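Local atomic coordinates of DUF115 domain-containing protein (Magnetospirillum magneticum AMB-1, PDB entry 5MU5), a protein that probably transfers sugar to flagellin as a Maf-type glycosyltransferase and is involved in the formation of the bacterial flagellum. Residues A14-E17 with A18-L22; R96-Y99 with N100-R104; K103-D107 with S108-F112. All coordinates share one frame; numbering follows the deposited sequence.

Interaction 1 of 3, residues A14-E17 with A18-L22. Unlike the reference sequence in segment 14-17: Asn15 (reference Tyr).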
ATOM      1  N   ALA A  14     -24.988  31.537  -0.875  1.00 41.70           N
ATOM      2  CA  ALA A  14     -24.269  31.039  -2.042  1.00 40.63           C
ATOM      3  C   ALA A  14     -23.270  29.911  -1.677  1.00 39.30           C
ATOM      4  O   ALA A  14     -23.179  28.929  -2.394  1.00 38.56           O
ATOM      5  CB  ALA A  14     -23.559  32.181  -2.754  1.00 39.31           C
ATOM      6  N   ASN A  15     -22.528  30.051  -0.580  1.00 39.98           N
ATOM      7  CA  ASN A  15     -21.626  28.979  -0.130  1.00 39.04           C
ATOM      8  C   ASN A  15     -22.378  27.753   0.367  1.00 39.18           C
ATOM      9  O   ASN A  15     -21.998  26.632   0.079  1.00 40.48           O
ATOM     10  CB  ASN A  15     -20.712  29.457   1.001  1.00 40.54           C
ATOM     11  CG  ASN A  15     -19.659  30.437   0.534  1.00 40.94           C
ATOM     12  OD1 ASN A  15     -19.241  30.408  -0.612  1.00 43.28           O
ATOM     13  ND2 ASN A  15     -19.211  31.294   1.428  1.00 42.24           N
ATOM     14  N   LEU A  16     -23.439  27.950   1.134  1.00 40.46           N
ATOM     15  CA  LEU A  16     -24.189  26.814   1.649  1.00 41.01           C
ATOM     16  C   LEU A  16     -24.778  26.020   0.496  1.00 41.20           C
ATOM     17  O   LEU A  16     -24.754  24.783   0.505  1.00 43.10           O
ATOM     18  CB  LEU A  16     -25.282  27.264   2.619  1.00 42.84           C
ATOM     19  CG  LEU A  16     -26.100  26.145   3.258  1.00 44.40           C
ATOM     20  CD1 LEU A  16     -25.192  25.186   4.017  1.00 44.26           C
ATOM     21  CD2 LEU A  16     -27.156  26.715   4.192  1.00 45.51           C
ATOM     22  N   GLU A  17     -25.270  26.724  -0.513  1.00 41.06           N
ATOM     23  CA  GLU A  17     -25.811  26.068  -1.707  1.00 43.34           C
ATOM     24  C   GLU A  17     -24.749  25.199  -2.397  1.00 41.08           C
ATOM     25  O   GLU A  17     -25.021  24.068  -2.779  1.00 39.49           O
ATOM     26  CB  GLU A  17     -26.364  27.110  -2.690  1.00 45.61           C
ATOM     27  CG  GLU A  17     -27.635  27.804  -2.216  1.00 50.16           C
ATOM     28  CD  GLU A  17     -28.014  29.040  -3.035  1.00 54.14           C
ATOM     29  OE1 GLU A  17     -27.175  29.565  -3.803  1.00 57.21           O
ATOM     30  OE2 GLU A  17     -29.167  29.504  -2.904  1.00 60.97           O
ATOM     31  N   ALA A  18     -23.545  25.746  -2.544  1.00 39.88           N
ATOM     32  CA  ALA A  18     -22.446  25.045  -3.204  1.00 39.44           C
ATOM     33  C   ALA A  18     -22.067  23.767  -2.456  1.00 38.34           C
ATOM     34  O   ALA A  18     -21.894  22.729  -3.071  1.00 36.74           O
ATOM     35  CB  ALA A  18     -21.241  25.957  -3.342  1.00 40.14           C
ATOM     36  N   PHE A  19     -21.942  23.841  -1.133  1.00 38.55           N
ATOM     37  CA  PHE A  19     -21.723  22.623  -0.346  1.00 37.36           C
ATOM     38  C   PHE A  19     -22.850  21.615  -0.557  1.00 38.33           C
ATOM     39  O   PHE A  19     -22.581  20.449  -0.806  1.00 37.86           O
ATOM     40  CB  PHE A  19     -21.562  22.925   1.141  1.00 36.84           C
ATOM     41  CG  PHE A  19     -20.174  23.372   1.520  1.00 35.94           C
ATOM     42  CD1 PHE A  19     -19.174  22.437   1.760  1.00 34.77           C
ATOM     43  CD2 PHE A  19     -19.866  24.702   1.623  1.00 34.67           C
ATOM     44  CE1 PHE A  19     -17.895  22.837   2.095  1.00 33.48           C
ATOM     45  CE2 PHE A  19     -18.593  25.109   1.970  1.00 35.28           C
ATOM     46  CZ  PHE A  19     -17.607  24.182   2.213  1.00 33.91           C
ATOM     47  N   LEU A  20     -24.102  22.058  -0.490  1.00 38.61           N
ATOM     48  CA  LEU A  20     -25.221  21.125  -0.656  1.00 40.55           C
ATOM     49  C   LEU A  20     -25.237  20.468  -2.025  1.00 42.18           C
ATOM     50  O   LEU A  20     -25.689  19.340  -2.164  1.00 43.91           O
ATOM     51  CB  LEU A  20     -26.543  21.817  -0.407  1.00 41.06           C
ATOM     52  CG  LEU A  20     -26.795  22.146   1.061  1.00 41.21           C
ATOM     53  CD1 LEU A  20     -27.900  23.188   1.208  1.00 42.89           C
ATOM     54  CD2 LEU A  20     -27.137  20.884   1.822  1.00 40.65           C
ATOM     55  N   GLU A  21     -24.727  21.178  -3.020  1.00 43.29           N
ATOM     56  CA  GLU A  21     -24.660  20.679  -4.381  1.00 44.50           C
ATOM     57  C   GLU A  21     -23.436  19.776  -4.633  1.00 44.08           C
ATOM     58  O   GLU A  21     -23.546  18.713  -5.227  1.00 42.48           O
ATOM     59  CB  GLU A  21     -24.611  21.875  -5.346  1.00 45.79           C
ATOM     60  CG  GLU A  21     -24.553  21.499  -6.820  1.00 47.92           C
ATOM     61  CD  GLU A  21     -24.384  22.699  -7.734  1.00 51.14           C
ATOM     62  OE1 GLU A  21     -24.431  23.855  -7.263  1.00 50.31           O
ATOM     63  OE2 GLU A  21     -24.228  22.476  -8.945  1.00 55.27           O
ATOM     64  N   LEU A  22     -22.269  20.217  -4.186  1.00 45.25           N
ATOM     65  CA  LEU A  22     -21.013  19.562  -4.539  1.00 45.29           C
ATOM     66  C   LEU A  22     -20.322  18.771  -3.437  1.00 44.49           C
ATOM     67  O   LEU A  22     -19.375  18.054  -3.737  1.00 43.80           O
ATOM     68  CB  LEU A  22     -20.059  20.620  -5.087  1.00 46.20           C
ATOM     69  CG  LEU A  22     -20.572  21.238  -6.397  1.00 47.19           C
ATOM     70  CD1 LEU A  22     -20.089  22.674  -6.581  1.00 46.88           C
ATOM     71  CD2 LEU A  22     -20.167  20.361  -7.572  1.00 47.05           C
TER
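Phe19 N donates to Asn15 O across one turn of the amphipathic alpha-helix 9-22, at 3.0 Å and with an almost straight N-H...O angle of 173°. The same i to i+4 pattern joins Ala18 N to Ala14 O, Leu20 N to Leu16 O and Glu21 N to Glu17 O; the last, at 2.9 Å between Glu21 N and Glu17 O, is of normal length but bent to 140°. The polar side chains find their partners outside the helix. Asn15, which replaces the tyrosine of the reference sequence, is buried, yet its amide is satisfied at both ends: ND2 donates to the carbonyls of Leu161 and Val164, and OD1 accepts from Trp166 N. Glu21 carries its carboxylate to Arg167 and Arg174, a fitting role for an acidic residue on the exposed side. Packing comes next. Ala18 is small enough to sit close against helix 166-171, while Phe19 fills the hydrophobic side, meeting Trp166 edge-to-face and touching Met26 and Leu30 of helix 24-32. On the partly exposed flank Leu16 and Leu20 form an apolar pair, with Leu16 CG 4.0 Å from Leu20 CD1. Phe19 CG lies anti to the carbonyl carbon (chi1 -82°), which swings one ring edge back along the helix, and there Phe19 CD2 comes within 3.3 Å of Asn15 O, near the plane of the ring.

Interaction 2 of 3, residues R96-Y99 with N100-R104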
ATOM      1  N   ARG A  96      15.866   3.831 -17.399  1.00 47.61           N
ATOM      2  CA  ARG A  96      16.230   4.224 -18.758  1.00 48.55           C
ATOM      3  C   ARG A  96      15.588   5.568 -19.132  1.00 45.07           C
ATOM      4  O   ARG A  96      16.212   6.443 -19.716  1.00 46.08           O
ATOM      5  CB  ARG A  96      15.741   3.160 -19.746  1.00 51.35           C
ATOM      6  CG  ARG A  96      16.285   3.312 -21.147  1.00 57.20           C
ATOM      7  CD  ARG A  96      17.702   2.757 -21.179  1.00 64.81           C
ATOM      8  NE  ARG A  96      18.546   3.411 -22.162  1.00 69.54           N
ATOM      9  CZ  ARG A  96      19.832   3.133 -22.350  1.00 74.52           C
ATOM     10  NH1 ARG A  96      20.439   2.209 -21.615  1.00 77.59           N
ATOM     11  NH2 ARG A  96      20.521   3.792 -23.272  1.00 79.38           N
ATOM     12  N   PHE A  97      14.314   5.704 -18.813  1.00 41.18           N
ATOM     13  CA  PHE A  97      13.594   6.920 -19.090  1.00 40.55           C
ATOM     14  C   PHE A  97      14.271   8.102 -18.397  1.00 39.38           C
ATOM     15  O   PHE A  97      14.508   9.142 -19.019  1.00 36.60           O
ATOM     16  CB  PHE A  97      12.131   6.795 -18.625  1.00 37.42           C
ATOM     17  CG  PHE A  97      11.371   8.093 -18.648  1.00 36.12           C
ATOM     18  CD1 PHE A  97      10.972   8.662 -19.847  1.00 38.64           C
ATOM     19  CD2 PHE A  97      11.041   8.737 -17.474  1.00 36.36           C
ATOM     20  CE1 PHE A  97      10.260   9.854 -19.872  1.00 38.05           C
ATOM     21  CE2 PHE A  97      10.341   9.928 -17.484  1.00 36.85           C
ATOM     22  CZ  PHE A  97       9.953  10.490 -18.687  1.00 37.30           C
ATOM     23  N   LEU A  98      14.534   7.938 -17.104  1.00 38.97           N
ATOM     24  CA  LEU A  98      15.082   9.015 -16.293  1.00 41.78           C
ATOM     25  C   LEU A  98      16.458   9.361 -16.794  1.00 40.60           C
ATOM     26  O   LEU A  98      16.792  10.525 -16.984  1.00 38.96           O
ATOM     27  CB  LEU A  98      15.153   8.630 -14.810  1.00 43.51           C
ATOM     28  CG  LEU A  98      15.796   9.674 -13.880  1.00 44.16           C
ATOM     29  CD1 LEU A  98      15.081  11.008 -13.980  1.00 45.09           C
ATOM     30  CD2 LEU A  98      15.784   9.205 -12.436  1.00 44.24           C
ATOM     31  N   TYR A  99      17.259   8.339 -17.036  1.00 41.90           N
ATOM     32  CA  TYR A  99      18.609   8.579 -17.553  1.00 43.58           C
ATOM     33  C   TYR A  99      18.539   9.418 -18.845  1.00 43.63           C
ATOM     34  O   TYR A  99      19.296  10.403 -18.993  1.00 44.71           O
ATOM     35  CB  TYR A  99      19.349   7.250 -17.783  1.00 44.40           C
ATOM     36  CG  TYR A  99      20.759   7.418 -18.279  1.00 48.39           C
ATOM     37  CD1 TYR A  99      21.031   7.491 -19.640  1.00 49.00           C
ATOM     38  CD2 TYR A  99      21.825   7.509 -17.387  1.00 50.41           C
ATOM     39  CE1 TYR A  99      22.317   7.657 -20.097  1.00 52.29           C
ATOM     40  CE2 TYR A  99      23.121   7.670 -17.840  1.00 51.81           C
ATOM     41  CZ  TYR A  99      23.356   7.746 -19.198  1.00 54.28           C
ATOM     42  OH  TYR A  99      24.635   7.905 -19.677  1.00 61.90           O
ATOM     43  N   ASN A 100      17.614   9.071 -19.750  1.00 40.28           N
ATOM     44  CA  ASN A 100      17.553   9.769 -21.035  1.00 41.88           C
ATOM     45  C   ASN A 100      17.108  11.204 -20.952  1.00 40.46           C
ATOM     46  O   ASN A 100      17.697  12.054 -21.608  1.00 40.01           O
ATOM     47  CB  ASN A 100      16.681   9.043 -22.054  1.00 42.68           C
ATOM     48  CG  ASN A 100      17.313   7.759 -22.556  1.00 42.91           C
ATOM     49  OD1 ASN A 100      18.408   7.385 -22.158  1.00 44.91           O
ATOM     50  ND2 ASN A 100      16.602   7.067 -23.412  1.00 43.36           N
ATOM     51  N   ILE A 101      16.076  11.492 -20.165  1.00 39.97           N
ATOM     52  CA  ILE A 101      15.631  12.864 -20.080  1.00 39.71           C
ATOM     53  C   ILE A 101      16.727  13.742 -19.489  1.00 41.18           C
ATOM     54  O   ILE A 101      16.931  14.856 -19.939  1.00 41.68           O
ATOM     55  CB  ILE A 101      14.287  13.057 -19.329  1.00 40.44           C
ATOM     56  CG1 ILE A 101      14.410  12.762 -17.824  1.00 42.46           C
ATOM     57  CG2 ILE A 101      13.181  12.270 -20.029  1.00 39.86           C
ATOM     58  CD1 ILE A 101      13.140  13.043 -17.052  1.00 42.14           C
ATOM     59  N   LEU A 102      17.448  13.237 -18.499  1.00 42.53           N
ATOM     60  CA  LEU A 102      18.499  14.031 -17.866  1.00 43.93           C
ATOM     61  C   LEU A 102      19.704  14.234 -18.751  1.00 44.83           C
ATOM     62  O   LEU A 102      20.264  15.342 -18.807  1.00 47.46           O
ATOM     63  CB  LEU A 102      18.937  13.384 -16.558  1.00 42.96           C
ATOM     64  CG  LEU A 102      17.841  13.352 -15.511  1.00 41.53           C
ATOM     65  CD1 LEU A 102      18.415  12.681 -14.278  1.00 41.42           C
ATOM     66  CD2 LEU A 102      17.331  14.754 -15.200  1.00 41.85           C
ATOM     67  N   LYS A 103      20.108  13.168 -19.431  1.00 42.84           N
ATOM     68  CA  LYS A 103      21.218  13.256 -20.349  1.00 42.55           C
ATOM     69  C   LYS A 103      20.929  14.267 -21.486  1.00 42.80           C
ATOM     70  O   LYS A 103      21.764  15.125 -21.780  1.00 43.95           O
ATOM     71  CB  LYS A 103      21.528  11.884 -20.904  1.00 43.14           C
ATOM     72  CG  LYS A 103      22.598  11.902 -21.964  1.00 48.16           C
ATOM     73  CD  LYS A 103      22.738  10.543 -22.632  1.00 51.25           C
ATOM     74  CE  LYS A 103      23.609  10.643 -23.883  1.00 55.21           C
ATOM     75  NZ  LYS A 103      24.879  11.372 -23.599  1.00 56.76           N
ATOM     76  N   ARG A 104      19.760  14.168 -22.115  1.00 41.29           N
ATOM     77  CA  ARG A 104      19.398  15.086 -23.200  1.00 42.85           C
ATOM     78  C   ARG A 104      19.297  16.547 -22.728  1.00 45.04           C
ATOM     79  O   ARG A 104      19.742  17.477 -23.426  1.00 47.33           O
ATOM     80  CB  ARG A 104      18.099  14.656 -23.852  1.00 42.26           C
ATOM     81  CG  ARG A 104      18.243  13.430 -24.743  1.00 43.06           C
ATOM     82  CD  ARG A 104      16.885  12.903 -25.196  1.00 42.40           C
ATOM     83  NE  ARG A 104      16.187  13.847 -26.066  1.00 42.26           N
ATOM     84  CZ  ARG A 104      15.047  13.599 -26.716  1.00 42.29           C
ATOM     85  NH1 ARG A 104      14.433  12.424 -26.618  1.00 41.76           N
ATOM     86  NH2 ARG A 104      14.512  14.536 -27.478  1.00 42.56           N
TER
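Asn100 and Tyr99 meet at the junction of two turns of helix 92-107, with Ile101 packed beside them on the buried side. The two side chains cross at about a right angle, with the amide and ring planes 65° apart, and Asn100 OD1 lies at the ring edge, in plane, 3.6 Å from Tyr99 CD1. With CG beside the backbone N (chi1 -71°), the amide also folds back over the preceding turn, where Asn100 N donates to Arg96 O at 3.0 Å. Its ND2 is hydrogen-bonded to Glu628 of helix 618-646, so an amide suits this border between solvent and protein. Tyr99, on the exposed side, has the aliphatic part of Lys103 next to its ring, Lys103 CD being 3.9 Å from Tyr99 CE1. Ile101 faces inward: its CG2 methyl makes a CH-pi contact over one face of Phe97, 4.1 Å from the ring centroid, and both residues continue onto helix 618-646. Leu98 CD1 and Leu102 CD1 approach to 3.7 Å, and both leucines touch Tyr608. The chemistry thus divides round the helix: branched aliphatic and aromatic groups seal it against the C-terminal helices, whereas amide, phenol and ammonium groups suit its more polar side.

Interaction 3 of 3, residues K103-D107 with S108-F112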
ATOM      1  N   LYS A 103      20.108  13.168 -19.431  1.00 42.84           N
ATOM      2  CA  LYS A 103      21.218  13.256 -20.349  1.00 42.55           C
ATOM      3  C   LYS A 103      20.929  14.267 -21.486  1.00 42.80           C
ATOM      4  O   LYS A 103      21.764  15.125 -21.780  1.00 43.95           O
ATOM      5  CB  LYS A 103      21.528  11.884 -20.904  1.00 43.14           C
ATOM      6  CG  LYS A 103      22.598  11.902 -21.964  1.00 48.16           C
ATOM      7  CD  LYS A 103      22.738  10.543 -22.632  1.00 51.25           C
ATOM      8  CE  LYS A 103      23.609  10.643 -23.883  1.00 55.21           C
ATOM      9  NZ  LYS A 103      24.879  11.372 -23.599  1.00 56.76           N
ATOM     10  N   ARG A 104      19.760  14.168 -22.115  1.00 41.29           N
ATOM     11  CA  ARG A 104      19.398  15.086 -23.200  1.00 42.85           C
ATOM     12  C   ARG A 104      19.297  16.547 -22.728  1.00 45.04           C
ATOM     13  O   ARG A 104      19.742  17.477 -23.426  1.00 47.33           O
ATOM     14  CB  ARG A 104      18.099  14.656 -23.852  1.00 42.26           C
ATOM     15  CG  ARG A 104      18.243  13.430 -24.743  1.00 43.06           C
ATOM     16  CD  ARG A 104      16.885  12.903 -25.196  1.00 42.40           C
ATOM     17  NE  ARG A 104      16.187  13.847 -26.066  1.00 42.26           N
ATOM     18  CZ  ARG A 104      15.047  13.599 -26.716  1.00 42.29           C
ATOM     19  NH1 ARG A 104      14.433  12.424 -26.618  1.00 41.76           N
ATOM     20  NH2 ARG A 104      14.512  14.536 -27.478  1.00 42.56           N
ATOM     21  N   ALA A 105      18.721  16.747 -21.547  1.00 42.87           N
ATOM     22  CA  ALA A 105      18.677  18.074 -20.950  1.00 45.06           C
ATOM     23  C   ALA A 105      20.079  18.628 -20.692  1.00 45.57           C
ATOM     24  O   ALA A 105      20.368  19.749 -21.089  1.00 43.48           O
ATOM     25  CB  ALA A 105      17.888  18.062 -19.655  1.00 45.75           C
ATOM     26  N   THR A 106      20.951  17.855 -20.045  1.00 44.93           N
ATOM     27  CA  THR A 106      22.284  18.379 -19.736  1.00 45.82           C
ATOM     28  C   THR A 106      23.102  18.602 -21.014  1.00 47.20           C
ATOM     29  O   THR A 106      23.771  19.639 -21.155  1.00 47.06           O
ATOM     30  CB  THR A 106      23.047  17.518 -18.709  1.00 47.65           C
ATOM     31  OG1 THR A 106      23.196  16.184 -19.199  1.00 51.54           O
ATOM     32  CG2 THR A 106      22.290  17.475 -17.376  1.00 47.10           C
ATOM     33  N   ASP A 107      23.009  17.671 -21.964  1.00 46.58           N
ATOM     34  CA  ASP A 107      23.705  17.831 -23.242  1.00 47.28           C
ATOM     35  C   ASP A 107      23.295  19.129 -23.919  1.00 46.73           C
ATOM     36  O   ASP A 107      24.108  19.748 -24.571  1.00 48.10           O
ATOM     37  CB  ASP A 107      23.427  16.658 -24.190  1.00 48.73           C
ATOM     38  CG  ASP A 107      24.115  15.367 -23.753  1.00 51.08           C
ATOM     39  OD1 ASP A 107      24.953  15.432 -22.829  1.00 55.28           O
ATOM     40  OD2 ASP A 107      23.829  14.292 -24.336  1.00 50.23           O
ATOM     41  N   SER A 108      22.041  19.539 -23.754  1.00 46.19           N
ATOM     42  CA  SER A 108      21.523  20.738 -24.404  1.00 47.34           C
ATOM     43  C   SER A 108      21.797  22.023 -23.629  1.00 47.13           C
ATOM     44  O   SER A 108      21.430  23.099 -24.086  1.00 46.33           O
ATOM     45  CB  SER A 108      20.019  20.607 -24.698  1.00 47.11           C
ATOM     46  OG  SER A 108      19.245  20.763 -23.526  1.00 47.91           O
ATOM     47  N   GLY A 109      22.445  21.922 -22.474  1.00 46.70           N
ATOM     48  CA  GLY A 109      22.819  23.118 -21.727  1.00 48.38           C
ATOM     49  C   GLY A 109      21.908  23.435 -20.558  1.00 48.04           C
ATOM     50  O   GLY A 109      22.092  24.439 -19.874  1.00 49.07           O
ATOM     51  N   LEU A 110      20.936  22.570 -20.315  1.00 47.36           N
ATOM     52  CA  LEU A 110      20.043  22.738 -19.195  1.00 45.88           C
ATOM     53  C   LEU A 110      20.695  22.137 -17.963  1.00 47.07           C
ATOM     54  O   LEU A 110      21.517  21.217 -18.066  1.00 44.72           O
ATOM     55  CB  LEU A 110      18.714  22.033 -19.461  1.00 43.69           C
ATOM     56  CG  LEU A 110      18.022  22.407 -20.764  1.00 44.01           C
ATOM     57  CD1 LEU A 110      16.742  21.589 -20.891  1.00 44.06           C
ATOM     58  CD2 LEU A 110      17.718  23.888 -20.831  1.00 43.63           C
ATOM     59  N   SER A 111      20.336  22.677 -16.802  1.00 46.30           N
ATOM     60  CA  SER A 111      20.735  22.091 -15.531  1.00 48.22           C
ATOM     61  C   SER A 111      19.529  22.101 -14.587  1.00 46.27           C
ATOM     62  O   SER A 111      18.431  22.524 -14.962  1.00 45.01           O
ATOM     63  CB  SER A 111      21.900  22.853 -14.934  1.00 51.02           C
ATOM     64  OG  SER A 111      21.503  24.186 -14.714  1.00 55.12           O
ATOM     65  N   PHE A 112      19.735  21.626 -13.370  1.00 47.00           N
ATOM     66  CA  PHE A 112      18.638  21.429 -12.436  1.00 45.54           C
ATOM     67  C   PHE A 112      18.942  22.042 -11.088  1.00 47.04           C
ATOM     68  O   PHE A 112      19.952  21.751 -10.500  1.00 48.84           O
ATOM     69  CB  PHE A 112      18.357  19.939 -12.312  1.00 44.13           C
ATOM     70  CG  PHE A 112      17.916  19.325 -13.609  1.00 44.82           C
ATOM     71  CD1 PHE A 112      16.599  19.449 -14.030  1.00 43.36           C
ATOM     72  CD2 PHE A 112      18.825  18.712 -14.445  1.00 45.76           C
ATOM     73  CE1 PHE A 112      16.184  18.932 -15.241  1.00 44.35           C
ATOM     74  CE2 PHE A 112      18.411  18.181 -15.660  1.00 47.27           C
ATOM     75  CZ  PHE A 112      17.090  18.296 -16.057  1.00 45.66           C
TER
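Ser108 and Ala105 meet at the C-terminal end of helix 92-107, which closes in a Schellman motif. Among the backbone bonds, Gly109 N donates to Thr106 O at 3.0 Å, from above the carbonyl plane, and Leu110 N reaches back to Ala105 O, also at 3.0 Å. Gly109 has a positive phi of 101°, and with these backbone angles a CB would jam against the preceding carbonyl O, hence glycine. Across the helix end, Ser108 OG donates to Ala105 O, 2.9 Å away; OG and Leu110 N grip that oxygen from opposite faces of its plane. A chi1 of 75° sets OG between the backbone N and the carbonyl carbon of Ser108, within range of the last turn. With an alanine here the hydroxyl is gone, and Ala105 O, though still bonded to Leu110 N, would probably be gripped less firmly at the helix end. Of the charged groups, Lys103 NZ bridges to the syn lone pair of Asp107 OD2, while Arg104 pairs with Asp627 and Glu628 of helix 618-646. Apolar contacts centre on Ala105, whose small methyl admits two larger neighbours: Leu110 CD1 lies 3.9 Å from Ala105 CB, and Phe112 CZ approaches the same methyl to 3.7 Å.

Overall arrangement
From the N terminus, interaction 1 comes first, within helix 9-22, and joins that helix to helices 24-32 and 166-171. Interaction 2 follows within helix 92-107, and interaction 3 begins on its last turn and runs past its end. None encloses a loop, because in each the two segments are consecutive, and none nests within or crosses another. Interaction 1 stands apart, its centre about 47 Å from that of interaction 2. Interactions 2 and 3 share Lys103 and Arg104 and touch through Leu102 CD2 and Phe112 CE2. Together they lay helix 92-107 against helices 589-609 and 618-646 and lead it into strand 111-112, which pairs antiparallel with 612-613, tying N-terminal sequence to the C-terminal helical bundle.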